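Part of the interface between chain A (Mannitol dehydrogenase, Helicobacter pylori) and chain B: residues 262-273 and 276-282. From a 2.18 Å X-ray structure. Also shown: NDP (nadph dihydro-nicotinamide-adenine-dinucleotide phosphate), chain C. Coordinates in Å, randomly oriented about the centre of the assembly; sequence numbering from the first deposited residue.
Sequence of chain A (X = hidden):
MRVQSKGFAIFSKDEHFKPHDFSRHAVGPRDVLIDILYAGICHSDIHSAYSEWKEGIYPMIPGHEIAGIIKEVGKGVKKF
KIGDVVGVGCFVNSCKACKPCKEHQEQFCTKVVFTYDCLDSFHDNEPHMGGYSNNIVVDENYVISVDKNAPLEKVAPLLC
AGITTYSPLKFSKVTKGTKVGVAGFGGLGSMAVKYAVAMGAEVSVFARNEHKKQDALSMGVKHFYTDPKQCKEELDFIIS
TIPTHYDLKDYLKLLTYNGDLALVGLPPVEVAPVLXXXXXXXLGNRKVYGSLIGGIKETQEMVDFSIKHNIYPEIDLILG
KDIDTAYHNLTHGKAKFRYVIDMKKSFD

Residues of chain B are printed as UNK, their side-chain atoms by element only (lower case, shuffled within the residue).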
ATOM      1  N   ALA A 262       5.178   3.261  -5.854  1.00 24.15           N
ATOM      2  CA  ALA A 262       6.421   3.080  -5.121  1.00 24.53           C
ATOM      3  C   ALA A 262       6.780   4.409  -4.432  1.00 23.86           C
ATOM      4  O   ALA A 262       6.958   5.410  -5.094  1.00 23.88           O
ATOM      5  CB  ALA A 262       7.518   2.650  -6.050  1.00 22.51           C
ATOM      6  N   LEU A 263       6.845   4.396  -3.093  1.00 24.32           N
ATOM      7  CA  LEU A 263       7.101   5.616  -2.300  1.00 24.49           C
ATOM      8  C   LEU A 263       8.571   5.708  -1.918  1.00 24.33           C
ATOM      9  O   LEU A 263       9.097   4.787  -1.284  1.00 24.21           O
ATOM     10  CB  LEU A 263       6.201   5.658  -1.035  1.00 23.81           C
ATOM     11  CG  LEU A 263       4.677   5.539  -1.297  1.00 24.94           C
ATOM     12  CD1 LEU A 263       3.910   5.649   0.036  1.00 26.11           C
ATOM     13  CD2 LEU A 263       4.170   6.651  -2.237  1.00 25.22           C
ATOM     14  N   VAL A 264       9.233   6.786  -2.302  1.00 24.25           N
ATOM     15  CA  VAL A 264      10.602   7.029  -1.807  1.00 24.74           C
ATOM     16  C   VAL A 264      10.758   8.387  -1.126  1.00 24.65           C
ATOM     17  O   VAL A 264      11.519   8.495  -0.176  1.00 24.04           O
ATOM     18  CB  VAL A 264      11.719   6.818  -2.882  1.00 24.62           C
ATOM     19  CG1 VAL A 264      11.709   5.341  -3.407  1.00 22.91           C
ATOM     20  CG2 VAL A 264      11.589   7.853  -4.076  1.00 22.98           C
ATOM     21  N   GLY A 265       9.998   9.380  -1.585  1.00 24.93           N
ATOM     22  CA  GLY A 265      10.067  10.747  -1.014  1.00 25.15           C
ATOM     23  C   GLY A 265       9.631  10.756   0.441  1.00 25.46           C
ATOM     24  O   GLY A 265       8.706   9.997   0.861  1.00 23.20           O
ATOM     25  N   LEU A 266      10.306  11.589   1.229  1.00 26.53           N
ATOM     26  CA  LEU A 266      10.095  11.645   2.682  1.00 27.03           C
ATOM     27  C   LEU A 266       9.978  13.097   3.106  1.00 27.83           C
ATOM     28  O   LEU A 266      10.971  13.707   3.559  1.00 29.47           O
ATOM     29  CB  LEU A 266      11.306  11.040   3.383  1.00 27.98           C
ATOM     30  CG  LEU A 266      11.449   9.632   3.973  1.00 29.94           C
ATOM     31  CD1 LEU A 266      10.212   8.758   3.997  1.00 35.67           C
ATOM     32  CD2 LEU A 266      12.677   8.916   3.507  1.00 32.13           C
ATOM     33  N   PRO A 267       8.783  13.675   2.968  1.00 27.43           N
ATOM     34  CA  PRO A 267       8.506  15.068   3.440  1.00 27.17           C
ATOM     35  C   PRO A 267       8.753  15.164   4.974  1.00 27.84           C
ATOM     36  O   PRO A 267       8.791  14.110   5.653  1.00 26.38           O
ATOM     37  CB  PRO A 267       7.004  15.239   3.177  1.00 26.71           C
ATOM     38  CG  PRO A 267       6.587  14.117   2.264  1.00 25.16           C
ATOM     39  CD  PRO A 267       7.584  12.997   2.428  1.00 25.76           C
ATOM     40  N   PRO A 268       8.856  16.403   5.535  1.00 27.61           N
ATOM     41  CA  PRO A 268       9.029  16.509   6.993  1.00 28.31           C
ATOM     42  C   PRO A 268       7.968  15.669   7.710  1.00 28.74           C
ATOM     43  O   PRO A 268       6.828  15.629   7.237  1.00 26.75           O
ATOM     44  CB  PRO A 268       8.822  18.016   7.269  1.00 28.92           C
ATOM     45  CG  PRO A 268       9.191  18.715   5.976  1.00 27.61           C
ATOM     46  CD  PRO A 268       8.682  17.719   4.894  1.00 28.65           C
ATOM     47  N   VAL A 269       8.336  14.989   8.806  1.00 30.12           N
ATOM     48  CA  VAL A 269       7.398  14.010   9.442  1.00 32.24           C
ATOM     49  C   VAL A 269       6.112  14.609   9.914  1.00 34.08           C
ATOM     50  O   VAL A 269       5.107  13.952   9.876  1.00 35.23           O
ATOM     51  CB  VAL A 269       7.961  13.188  10.633  1.00 32.27           C
ATOM     52  CG1 VAL A 269       9.150  12.402  10.151  1.00 36.07           C
ATOM     53  CG2 VAL A 269       8.354  14.066  11.821  1.00 30.58           C
ATOM     54  N   GLU A 270       6.139  15.849  10.363  1.00 34.95           N
ATOM     55  CA  GLU A 270       4.908  16.490  10.775  1.00 37.85           C
ATOM     56  C   GLU A 270       3.871  16.622   9.625  1.00 36.55           C
ATOM     57  O   GLU A 270       2.690  16.704   9.885  1.00 37.39           O
ATOM     58  CB  GLU A 270       5.236  17.847  11.412  1.00 38.86           C
ATOM     59  CG  GLU A 270       4.490  19.016  10.741  1.00 47.98           C
ATOM     60  CD  GLU A 270       4.984  20.422  11.108  1.00 56.14           C
ATOM     61  OE1 GLU A 270       5.422  20.651  12.276  1.00 57.38           O
ATOM     62  OE2 GLU A 270       4.904  21.304  10.204  1.00 59.09           O
ATOM     63  N   VAL A 271       4.284  16.663   8.373  1.00 34.60           N
ATOM     64  CA  VAL A 271       3.287  16.782   7.287  1.00 34.44           C
ATOM     65  C   VAL A 271       3.334  15.558   6.355  1.00 34.32           C
ATOM     66  O   VAL A 271       2.852  15.614   5.224  1.00 35.63           O
ATOM     67  CB  VAL A 271       3.443  18.105   6.433  1.00 35.28           C
ATOM     68  CG1 VAL A 271       3.307  19.344   7.274  1.00 35.00           C
ATOM     69  CG2 VAL A 271       4.815  18.174   5.747  1.00 32.79           C
ATOM     70  N   ALA A 272       3.920  14.453   6.800  1.00 33.24           N
ATOM     71  CA  ALA A 272       4.010  13.238   5.955  1.00 31.47           C
ATOM     72  C   ALA A 272       2.588  12.748   5.569  1.00 30.39           C
ATOM     73  O   ALA A 272       1.781  12.550   6.437  1.00 29.77           O
ATOM     74  CB  ALA A 272       4.747  12.158   6.717  1.00 31.49           C
ATOM     75  N   PRO A 273       2.286  12.582   4.259  1.00 29.29           N
ATOM     76  CA  PRO A 273       0.949  12.077   3.902  1.00 29.00           C
ATOM     77  C   PRO A 273       0.749  10.637   4.357  1.00 26.69           C
ATOM     78  O   PRO A 273       1.718   9.886   4.522  1.00 26.03           O
ATOM     79  CB  PRO A 273       0.906  12.147   2.363  1.00 28.43           C
ATOM     80  CG  PRO A 273       2.315  12.212   1.963  1.00 30.19           C
ATOM     81  CD  PRO A 273       3.121  12.827   3.078  1.00 28.70           C
TER
ATOM     82  N   UNK B 276       1.694   5.947   6.977  1.00 25.26           N
ATOM     83  CA  UNK B 276       2.368   7.085   6.378  1.00 26.80           C
ATOM     84  C   UNK B 276       3.460   6.644   5.414  1.00 26.46           C
ATOM     85  O   UNK B 276       3.896   5.476   5.449  1.00 27.12           O
ATOM     86  o   UNK B 276       4.299   7.478   7.771  1.00 29.94           O
ATOM     87  c   UNK B 276       3.014   7.963   7.468  1.00 27.55           C
ATOM     88  N   UNK B 277       3.955   7.573   4.608  1.00 26.43           N
ATOM     89  CA  UNK B 277       5.153   7.299   3.784  1.00 27.75           C
ATOM     90  C   UNK B 277       6.350   6.690   4.584  1.00 27.11           C
ATOM     91  O   UNK B 277       7.046   5.777   4.090  1.00 27.19           O
ATOM     92  c   UNK B 277       6.090   9.772   3.755  1.00 29.80           C
ATOM     93  c   UNK B 277       5.640   8.566   2.894  1.00 28.40           C
ATOM     94  c   UNK B 277       4.542   9.005   1.992  1.00 28.76           C
ATOM     95  N   UNK B 278       6.575   7.187   5.802  1.00 27.19           N
ATOM     96  CA  UNK B 278       7.664   6.683   6.674  1.00 27.00           C
ATOM     97  C   UNK B 278       7.429   5.224   7.020  1.00 25.50           C
ATOM     98  O   UNK B 278       8.358   4.473   7.000  1.00 25.25           O
ATOM     99  c   UNK B 278       8.435   8.903   7.651  1.00 30.19           C
ATOM    100  c   UNK B 278       9.661  11.418   7.051  1.00 34.43           C
ATOM    101  c   UNK B 278      10.396  10.373   7.687  1.00 31.87           C
ATOM    102  c   UNK B 278       7.814   7.564   7.939  1.00 26.98           C
ATOM    103  c   UNK B 278       8.283  11.188   6.710  1.00 32.63           C
ATOM    104  c   UNK B 278       9.779   9.137   7.966  1.00 29.30           C
ATOM    105  c   UNK B 278       7.684   9.929   7.007  1.00 30.77           C
ATOM    106  N   UNK B 279       6.180   4.835   7.306  1.00 24.53           N
ATOM    107  CA  UNK B 279       5.866   3.448   7.575  1.00 24.38           C
ATOM    108  C   UNK B 279       6.140   2.557   6.384  1.00 25.08           C
ATOM    109  O   UNK B 279       6.719   1.470   6.579  1.00 23.39           O
ATOM    110  c   UNK B 279       4.002   4.108   9.185  1.00 27.50           C
ATOM    111  o   UNK B 279       4.853   4.352  10.050  1.00 28.65           O
ATOM    112  c   UNK B 279       4.408   3.246   7.980  1.00 25.20           C
ATOM    113  o   UNK B 279       2.833   4.537   9.274  1.00 27.97           O
ATOM    114  N   UNK B 280       5.727   2.975   5.169  1.00 24.74           N
ATOM    115  CA  UNK B 280       5.992   2.136   3.987  1.00 24.94           C
ATOM    116  C   UNK B 280       7.486   1.942   3.719  1.00 25.48           C
ATOM    117  O   UNK B 280       7.922   0.835   3.439  1.00 25.64           O
ATOM    118  c   UNK B 280       5.337   2.678   2.734  1.00 23.18           C
ATOM    119  c   UNK B 280       1.520   3.113   2.836  1.00 22.89           C
ATOM    120  c   UNK B 280       2.924   3.403   2.939  1.00 22.96           C
ATOM    121  c   UNK B 280       2.011   0.877   2.221  1.00 24.74           C
ATOM    122  c   UNK B 280       3.867   2.398   2.664  1.00 23.31           C
ATOM    123  c   UNK B 280       1.092   1.859   2.481  1.00 22.02           C
ATOM    124  c   UNK B 280       3.405   1.146   2.310  1.00 22.53           C
ATOM    125  N   UNK B 281       8.259   3.015   3.838  1.00 25.31           N
ATOM    126  CA  UNK B 281       9.672   2.969   3.527  1.00 24.66           C
ATOM    127  C   UNK B 281      10.418   2.176   4.598  1.00 26.12           C
ATOM    128  O   UNK B 281      11.339   1.393   4.276  1.00 25.20           O
ATOM    129  c   UNK B 281      11.773   4.464   3.409  1.00 25.52           C
ATOM    130  c   UNK B 281      10.221   4.397   3.322  1.00 25.83           C
ATOM    131  c   UNK B 281       9.719   4.888   1.940  1.00 24.31           C
ATOM    132  c   UNK B 281       9.683   6.369   1.778  1.00 24.75           C
ATOM    133  N   UNK B 282       9.998   2.317   5.855  1.00 24.62           N
ATOM    134  CA  UNK B 282      10.679   1.561   6.890  1.00 26.71           C
ATOM    135  C   UNK B 282      10.440   0.063   6.672  1.00 26.29           C
ATOM    136  O   UNK B 282      11.372  -0.769   6.846  1.00 26.22           O
ATOM    137  n   UNK B 282      12.017   0.132  10.882  1.00 36.75           N
ATOM    138  n   UNK B 282       9.989   0.450  10.271  1.00 37.99           N
ATOM    139  c   UNK B 282      10.215   1.992   8.277  1.00 27.33           C
ATOM    140  c   UNK B 282      10.785   1.167   9.389  1.00 31.89           C
ATOM    141  c   UNK B 282      10.756  -0.152  11.165  1.00 35.79           C
ATOM    142  c   UNK B 282      12.064   0.950   9.775  1.00 32.57           C
TER
HETATM  143  PA  NDP C 601      15.120  17.406  -4.736  1.00 22.50           P
HETATM  144  O1A NDP C 601      14.499  18.627  -4.152  1.00 22.54           O
HETATM  145  O2A NDP C 601      16.015  17.254  -5.982  1.00 18.06           O
HETATM  146  O5B NDP C 601      13.865  17.134  -5.701  1.00 19.05           O
HETATM  147  C5B NDP C 601      12.414  17.078  -5.337  1.00 18.30           C
HETATM  148  C4B NDP C 601      11.521  17.470  -6.508  1.00 20.28           C
HETATM  149  O4B NDP C 601      10.076  17.477  -6.144  1.00 23.22           O
HETATM  150  C3B NDP C 601      11.840  18.967  -6.879  1.00 22.34           C
HETATM  151  O3B NDP C 601      12.033  19.099  -8.309  1.00 19.75           O
HETATM  152  C2B NDP C 601      10.551  19.751  -6.484  1.00 23.94           C
HETATM  153  O2B NDP C 601      10.336  20.802  -7.407  1.00 22.71           O
HETATM  154  C1B NDP C 601       9.447  18.698  -6.689  1.00 22.15           C
HETATM  155  N9A NDP C 601       8.268  18.842  -5.844  1.00 21.41           N
HETATM  156  C8A NDP C 601       8.249  19.309  -4.576  1.00 21.83           C
HETATM  157  N7A NDP C 601       6.996  19.205  -4.122  1.00 21.62           N
HETATM  158  C5A NDP C 601       6.230  18.659  -5.063  1.00 19.07           C
HETATM  159  C6A NDP C 601       4.864  18.354  -5.149  1.00 18.85           C
HETATM  160  N6A NDP C 601       3.982  18.565  -4.138  1.00 18.76           N
HETATM  161  N1A NDP C 601       4.417  17.801  -6.271  1.00 20.35           N
HETATM  162  C2A NDP C 601       5.217  17.582  -7.326  1.00 23.10           C
HETATM  163  N3A NDP C 601       6.511  17.884  -7.276  1.00 21.85           N
HETATM  164  C4A NDP C 601       7.048  18.409  -6.151  1.00 19.65           C
HETATM  165  O3  NDP C 601      14.828  16.068  -3.936  1.00 23.56           O
HETATM  166  PN  NDP C 601      15.602  14.682  -4.106  1.00 22.90           P
HETATM  167  O1N NDP C 601      15.241  14.076  -5.463  1.00 22.16           O
HETATM  168  O2N NDP C 601      17.076  14.720  -3.631  1.00 25.52           O
HETATM  169  O5D NDP C 601      14.901  13.792  -2.972  1.00 22.97           O
HETATM  170  C5D NDP C 601      13.436  13.887  -2.896  1.00 21.90           C
HETATM  171  C4D NDP C 601      12.923  13.131  -1.642  1.00 22.19           C
HETATM  172  O4D NDP C 601      13.452  11.796  -1.737  1.00 21.80           O
HETATM  173  C3D NDP C 601      13.386  13.678  -0.335  1.00 20.56           C
HETATM  174  O3D NDP C 601      12.294  13.581   0.607  1.00 22.76           O
HETATM  175  C2D NDP C 601      14.515  12.727   0.023  1.00 22.63           C
HETATM  176  O2D NDP C 601      14.778  12.677   1.430  1.00 22.47           O
HETATM  177  C1D NDP C 601      13.906  11.411  -0.430  1.00 23.23           C
HETATM  178  N1N NDP C 601      14.928  10.326  -0.548  1.00 21.33           N
HETATM  179  C2N NDP C 601      14.514   9.036  -0.127  1.00 23.01           C
HETATM  180  C3N NDP C 601      15.383   7.980  -0.183  1.00 20.38           C
HETATM  181  C7N NDP C 601      14.902   6.583   0.189  1.00 21.46           C
HETATM  182  O7N NDP C 601      13.692   6.289   0.252  1.00 21.97           O
HETATM  183  N7N NDP C 601      15.841   5.690   0.227  1.00 18.46           N
HETATM  184  C4N NDP C 601      16.693   8.217  -0.709  1.00 25.75           C
HETATM  185  C5N NDP C 601      17.095   9.492  -1.172  1.00 21.86           C
HETATM  186  C6N NDP C 601      16.225  10.569  -1.093  1.00 21.48           C
HETATM  187  P2B NDP C 601       9.871  22.254  -6.987  1.00 24.48           P
HETATM  188  O1X NDP C 601      10.954  23.182  -7.679  1.00 22.32           O
HETATM  189  O2X NDP C 601       8.454  22.517  -7.354  1.00 25.86           O
HETATM  190  O3X NDP C 601      10.068  22.340  -5.382  1.00 24.27           O

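Position 276 carries two side-chain atoms, one carbon and then one oxygen; the oxygen lies near the backbone nitrogens of positions 278 and 279, and the CA meets A:Pro273 O. This short hydroxyl side chain is serine. B:Ser276 OG accepts from N of position 278 at 3.0 Å, a weak bond, and B:Ser276 OG also accepts from N of position 279 at 3.3 Å. This is an N-cap, satisfying amides that the first helical turn leaves free. Across the contact, B:Ser276 CA makes a CA-H...O contact with A:Pro273 O at 3.4 Å.

Position 277 has three carbons, one bearing the other two, with no ring or heteroatom. Its CA-to-CB bond points toward chain A, where the pair meets A:Leu263, A:Pro267, A:Ala272 and A:Pro273: valine. B:Val277 CG1 lies 3.9 Å from both A:Leu263 CD1 and A:Pro273 CG, while B:Val277 CG2 meets A:Pro267 CD at 3.8 Å and A:Ala272 CB at 4.0 Å.

Position 278 shows seven carbons, one leading into a six-membered ring without oxygen, sandwiched between A:Leu266 and A:Val269: phenylalanine. A:Leu266 CD1 stands 3.8 Å from the B:Phe278 ring centroid, 2° off the normal, and A:Val269 CG1 covers the opposite face at 3.6 Å from that centroid, 25° off. At the edge, B:Phe278 CE1 approaches A:Pro267 O at 3.1 Å and A:Ala272 CB at 3.7 Å.

Position 279 has two carbons, the second carrying two oxygens, and touches nothing on the chain A stretch: aspartate. Instead, B:Asp279 OD2 accepts from B:Ser276 N at 2.9 Å, with an angle of 170°, reciprocating the cap.

Position 280 again has one carbon and a six-carbon ring, which meets A:Leu263 obliquely: phenylalanine. B:Phe280 CD1 lies 3.8 Å from A:Leu263 CD1.

Position 281 has four carbons, forked at the first; its two-carbon arm reaches A:Leu263 and A:Leu266: isoleucine. B:Ile281 CG1 lies 3.3 Å from A:Leu263 O and B:Ile281 CD1 3.3 Å from A:Leu266 CD1, a tight methyl contact.

Position 282 has one carbon and a five-membered ring of three carbons and two nitrogens, exposed and without contact: histidine. Its side chain comes no nearer than 8.0 Å, from B:His282 CB to A:Leu266 CD1.

The contact is mainly apolar, burying 618 Å² over both sides. Its one hydrogen bond across the stretches runs from B:Val277 N to A:Pro273 O, 3.2 Å at 154°, using an amide at the helix start. Beyond it, B:Val277, B:Phe278, B:Phe280 and B:Ile281 pack against the end of the chain A strand and the residues that follow it. A:Leu266 joins this packing through its side chain while A:Leu266 N donates to NDP O3D at 2.9 Å, placing interface and cofactor side by side.

Chain B 276-282: SVFDFIH
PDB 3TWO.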